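Local coordinates for protein short-chain-enoyl-CoA hydratase (Clostridium acetobutylicum, PDB 5Z7R) that catalyses the reversible hydration of crotonyl-CoA, accepting hexenoyl-CoA as well but no longer analogues, within butanoate metabolism, at residues 15-20 / 34-39. Numbering follows the deposited sequence.
Sequences AVVTIN and KEMDYV
The first beta-alpha-beta unit of the crotonase fold, strand 14-19, helix 30-45 and strand 51-56, illustrates how a helix is seated on a parallel pair of strands: Val17 and Ile19 rise from the strand to meet Met36 and Val39. The two segments run antiparallel at 176°, their axes 10.8 Å apart at closest approach, a spacing bridged by side chains alone. Val17 and Val39 point at each other and meet tip to tip; CG2 of Val39 sits 3.9 Å from CG1 of Val17 and equally far from its CG2, so one methyl faces the fork of the other valine. Val17 has CG1 anti to the backbone N (chi1 177°), and this same methyl also lies 4.2 Å from Met36 SD, so it faces both helix residues. Folding of the Met36 chain about both CB-CG and CG-SD swings its methyl to the strand, where CE presses on Ile19 CG1 at 3.5 Å, tighter than an ordinary carbon-carbon contact, and on Ile19 CD1 at 3.7 Å. The two side chains lie nearly perpendicular. The packing continues beyond the pair: Val17 also touches Val52 and Leu54 of strand 51-56 and Leu8 of strand 6-11, while Met36 reaches Val89 of helix 76-95. Next along the helix, Asp37 is salt-bridged to Arg92. All four touching residues are buried and no hydrogen bond links the segments, so between these two segments the attraction is probably dispersion together with the exclusion of water from apolar side chains.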
ATOM      1  N   ALA A  15     -32.575  10.170   7.247  1.00 40.56           N
ATOM      2  CA  ALA A  15     -32.965   9.214   8.244  1.00 38.34           C
ATOM      3  C   ALA A  15     -32.184   9.437   9.504  1.00 38.24           C
ATOM      4  O   ALA A  15     -30.963   9.581   9.461  1.00 46.11           O
ATOM      5  CB  ALA A  15     -32.733   7.807   7.740  1.00 39.56           C
ATOM      6  N   VAL A  16     -32.886   9.436  10.629  1.00 35.09           N
ATOM      7  CA  VAL A  16     -32.279   9.521  11.922  1.00 32.12           C
ATOM      8  C   VAL A  16     -32.323   8.145  12.551  1.00 31.94           C
ATOM      9  O   VAL A  16     -33.366   7.497  12.603  1.00 38.86           O
ATOM     10  CB  VAL A  16     -33.019  10.541  12.810  1.00 31.80           C
ATOM     11  CG1 VAL A  16     -32.287  10.763  14.117  1.00 29.17           C
ATOM     12  CG2 VAL A  16     -33.189  11.858  12.068  1.00 31.56           C
ATOM     13  N   VAL A  17     -31.189   7.700  13.033  1.00 30.74           N
ATOM     14  CA  VAL A  17     -31.093   6.400  13.622  1.00 29.12           C
ATOM     15  C   VAL A  17     -30.669   6.697  15.012  1.00 30.33           C
ATOM     16  O   VAL A  17     -29.725   7.452  15.222  1.00 35.15           O
ATOM     17  CB  VAL A  17     -30.053   5.545  12.888  1.00 26.47           C
ATOM     18  CG1 VAL A  17     -29.868   4.188  13.543  1.00 25.36           C
ATOM     19  CG2 VAL A  17     -30.456   5.351  11.436  1.00 26.63           C
ATOM     20  N   THR A  18     -31.373   6.132  15.971  1.00 31.35           N
ATOM     21  CA  THR A  18     -31.120   6.446  17.367  1.00 33.37           C
ATOM     22  C   THR A  18     -30.968   5.161  18.090  1.00 33.45           C
ATOM     23  O   THR A  18     -31.880   4.333  18.076  1.00 39.05           O
ATOM     24  CB  THR A  18     -32.294   7.217  18.040  1.00 31.40           C
ATOM     25  OG1 THR A  18     -32.586   8.432  17.325  1.00 34.22           O
ATOM     26  CG2 THR A  18     -31.953   7.544  19.424  1.00 29.91           C
ATOM     27  N   ILE A  19     -29.835   4.975  18.731  1.00 33.99           N
ATOM     28  CA  ILE A  19     -29.692   3.819  19.589  1.00 39.69           C
ATOM     29  C   ILE A  19     -30.356   4.161  20.904  1.00 42.35           C
ATOM     30  O   ILE A  19     -30.073   5.204  21.493  1.00 37.74           O
ATOM     31  CB  ILE A  19     -28.239   3.425  19.808  1.00 40.86           C
ATOM     32  CG1 ILE A  19     -27.698   2.819  18.513  1.00 43.26           C
ATOM     33  CG2 ILE A  19     -28.144   2.423  20.953  1.00 41.90           C
ATOM     34  CD1 ILE A  19     -26.237   3.086  18.290  1.00 43.77           C
ATOM     35  N   ASN A  20     -31.219   3.248  21.354  1.00 46.54           N
ATOM     36  CA  ASN A  20     -32.153   3.510  22.436  1.00 45.84           C
ATOM     37  C   ASN A  20     -32.162   2.386  23.467  1.00 43.60           C
ATOM     38  O   ASN A  20     -33.055   1.556  23.452  1.00 48.86           O
ATOM     39  CB  ASN A  20     -33.535   3.721  21.811  1.00 47.05           C
ATOM     40  CG  ASN A  20     -34.622   4.022  22.831  1.00 51.46           C
ATOM     41  OD1 ASN A  20     -34.363   4.392  23.988  1.00 52.95           O
ATOM     42  ND2 ASN A  20     -35.861   3.859  22.397  1.00 49.55           N
ATOM     43  N   LYS A  34     -26.689  -6.412  15.563  1.00 44.07           N
ATOM     44  CA  LYS A  34     -27.515  -7.107  14.580  1.00 46.56           C
ATOM     45  C   LYS A  34     -28.600  -6.190  14.012  1.00 41.71           C
ATOM     46  O   LYS A  34     -28.754  -6.070  12.798  1.00 35.34           O
ATOM     47  CB  LYS A  34     -28.123  -8.361  15.215  1.00 56.80           C
ATOM     48  CG  LYS A  34     -27.140  -9.527  15.361  1.00 63.24           C
ATOM     49  CD  LYS A  34     -27.578 -10.766  14.586  1.00 71.67           C
ATOM     50  CE  LYS A  34     -28.771 -11.453  15.260  1.00 77.36           C
ATOM     51  NZ  LYS A  34     -29.524 -12.355  14.336  1.00 77.53           N
ATOM     52  N   GLU A  35     -29.334  -5.521  14.897  1.00 41.23           N
ATOM     53  CA  GLU A  35     -30.354  -4.570  14.463  1.00 42.21           C
ATOM     54  C   GLU A  35     -29.746  -3.406  13.644  1.00 39.16           C
ATOM     55  O   GLU A  35     -30.353  -2.912  12.681  1.00 33.38           O
ATOM     56  CB  GLU A  35     -31.118  -4.050  15.691  1.00 48.07           C
ATOM     57  CG  GLU A  35     -31.953  -5.115  16.409  1.00 52.40           C
ATOM     58  CD  GLU A  35     -32.659  -4.622  17.672  1.00 57.38           C
ATOM     59  OE1 GLU A  35     -33.323  -3.551  17.639  1.00 56.78           O
ATOM     60  OE2 GLU A  35     -32.567  -5.334  18.698  1.00 57.61           O
ATOM     61  N   MET A  36     -28.531  -2.988  14.009  1.00 38.72           N
ATOM     62  CA  MET A  36     -27.861  -1.873  13.327  1.00 37.27           C
ATOM     63  C   MET A  36     -27.608  -2.254  11.880  1.00 35.67           C
ATOM     64  O   MET A  36     -27.902  -1.494  10.938  1.00 35.01           O
ATOM     65  CB  MET A  36     -26.557  -1.559  14.034  1.00 38.69           C
ATOM     66  CG  MET A  36     -25.914  -0.233  13.658  1.00 41.40           C
ATOM     67  SD  MET A  36     -26.935   1.234  13.918  1.00 40.90           S
ATOM     68  CE  MET A  36     -27.419   0.926  15.594  1.00 43.66           C
ATOM     69  N   ASP A  37     -27.126  -3.473  11.712  1.00 34.77           N
ATOM     70  CA  ASP A  37     -26.842  -4.012  10.388  1.00 35.88           C
ATOM     71  C   ASP A  37     -28.113  -4.093   9.553  1.00 36.95           C
ATOM     72  O   ASP A  37     -28.142  -3.733   8.350  1.00 35.88           O
ATOM     73  CB  ASP A  37     -26.190  -5.388  10.536  1.00 38.00           C
ATOM     74  CG  ASP A  37     -25.604  -5.897   9.234  1.00 40.54           C
ATOM     75  OD1 ASP A  37     -24.864  -5.157   8.560  1.00 39.13           O
ATOM     76  OD2 ASP A  37     -25.911  -7.036   8.864  1.00 38.64           O
ATOM     77  N   TYR A  38     -29.190  -4.509  10.210  1.00 36.69           N
ATOM     78  CA  TYR A  38     -30.476  -4.544   9.560  1.00 36.72           C
ATOM     79  C   TYR A  38     -30.901  -3.120   9.149  1.00 38.30           C
ATOM     80  O   TYR A  38     -31.350  -2.903   7.984  1.00 36.62           O
ATOM     81  CB  TYR A  38     -31.522  -5.265  10.440  1.00 39.87           C
ATOM     82  CG  TYR A  38     -32.933  -5.095   9.925  1.00 43.74           C
ATOM     83  CD1 TYR A  38     -33.700  -3.996  10.331  1.00 44.90           C
ATOM     84  CD2 TYR A  38     -33.496  -5.999   9.010  1.00 44.87           C
ATOM     85  CE1 TYR A  38     -34.979  -3.796   9.854  1.00 48.34           C
ATOM     86  CE2 TYR A  38     -34.786  -5.799   8.519  1.00 50.24           C
ATOM     87  CZ  TYR A  38     -35.525  -4.692   8.955  1.00 53.00           C
ATOM     88  OH  TYR A  38     -36.811  -4.439   8.516  1.00 58.82           O
ATOM     89  N   VAL A  39     -30.745  -2.136  10.049  1.00 37.58           N
ATOM     90  CA  VAL A  39     -31.253  -0.797   9.687  1.00 36.28           C
ATOM     91  C   VAL A  39     -30.344  -0.223   8.638  1.00 33.19           C
ATOM     92  O   VAL A  39     -30.830   0.434   7.707  1.00 32.92           O
ATOM     93  CB  VAL A  39     -31.587   0.207  10.858  1.00 39.70           C
ATOM     94  CG1 VAL A  39     -31.618  -0.460  12.229  1.00 40.41           C
ATOM     95  CG2 VAL A  39     -30.710   1.458  10.873  1.00 39.87           C
TER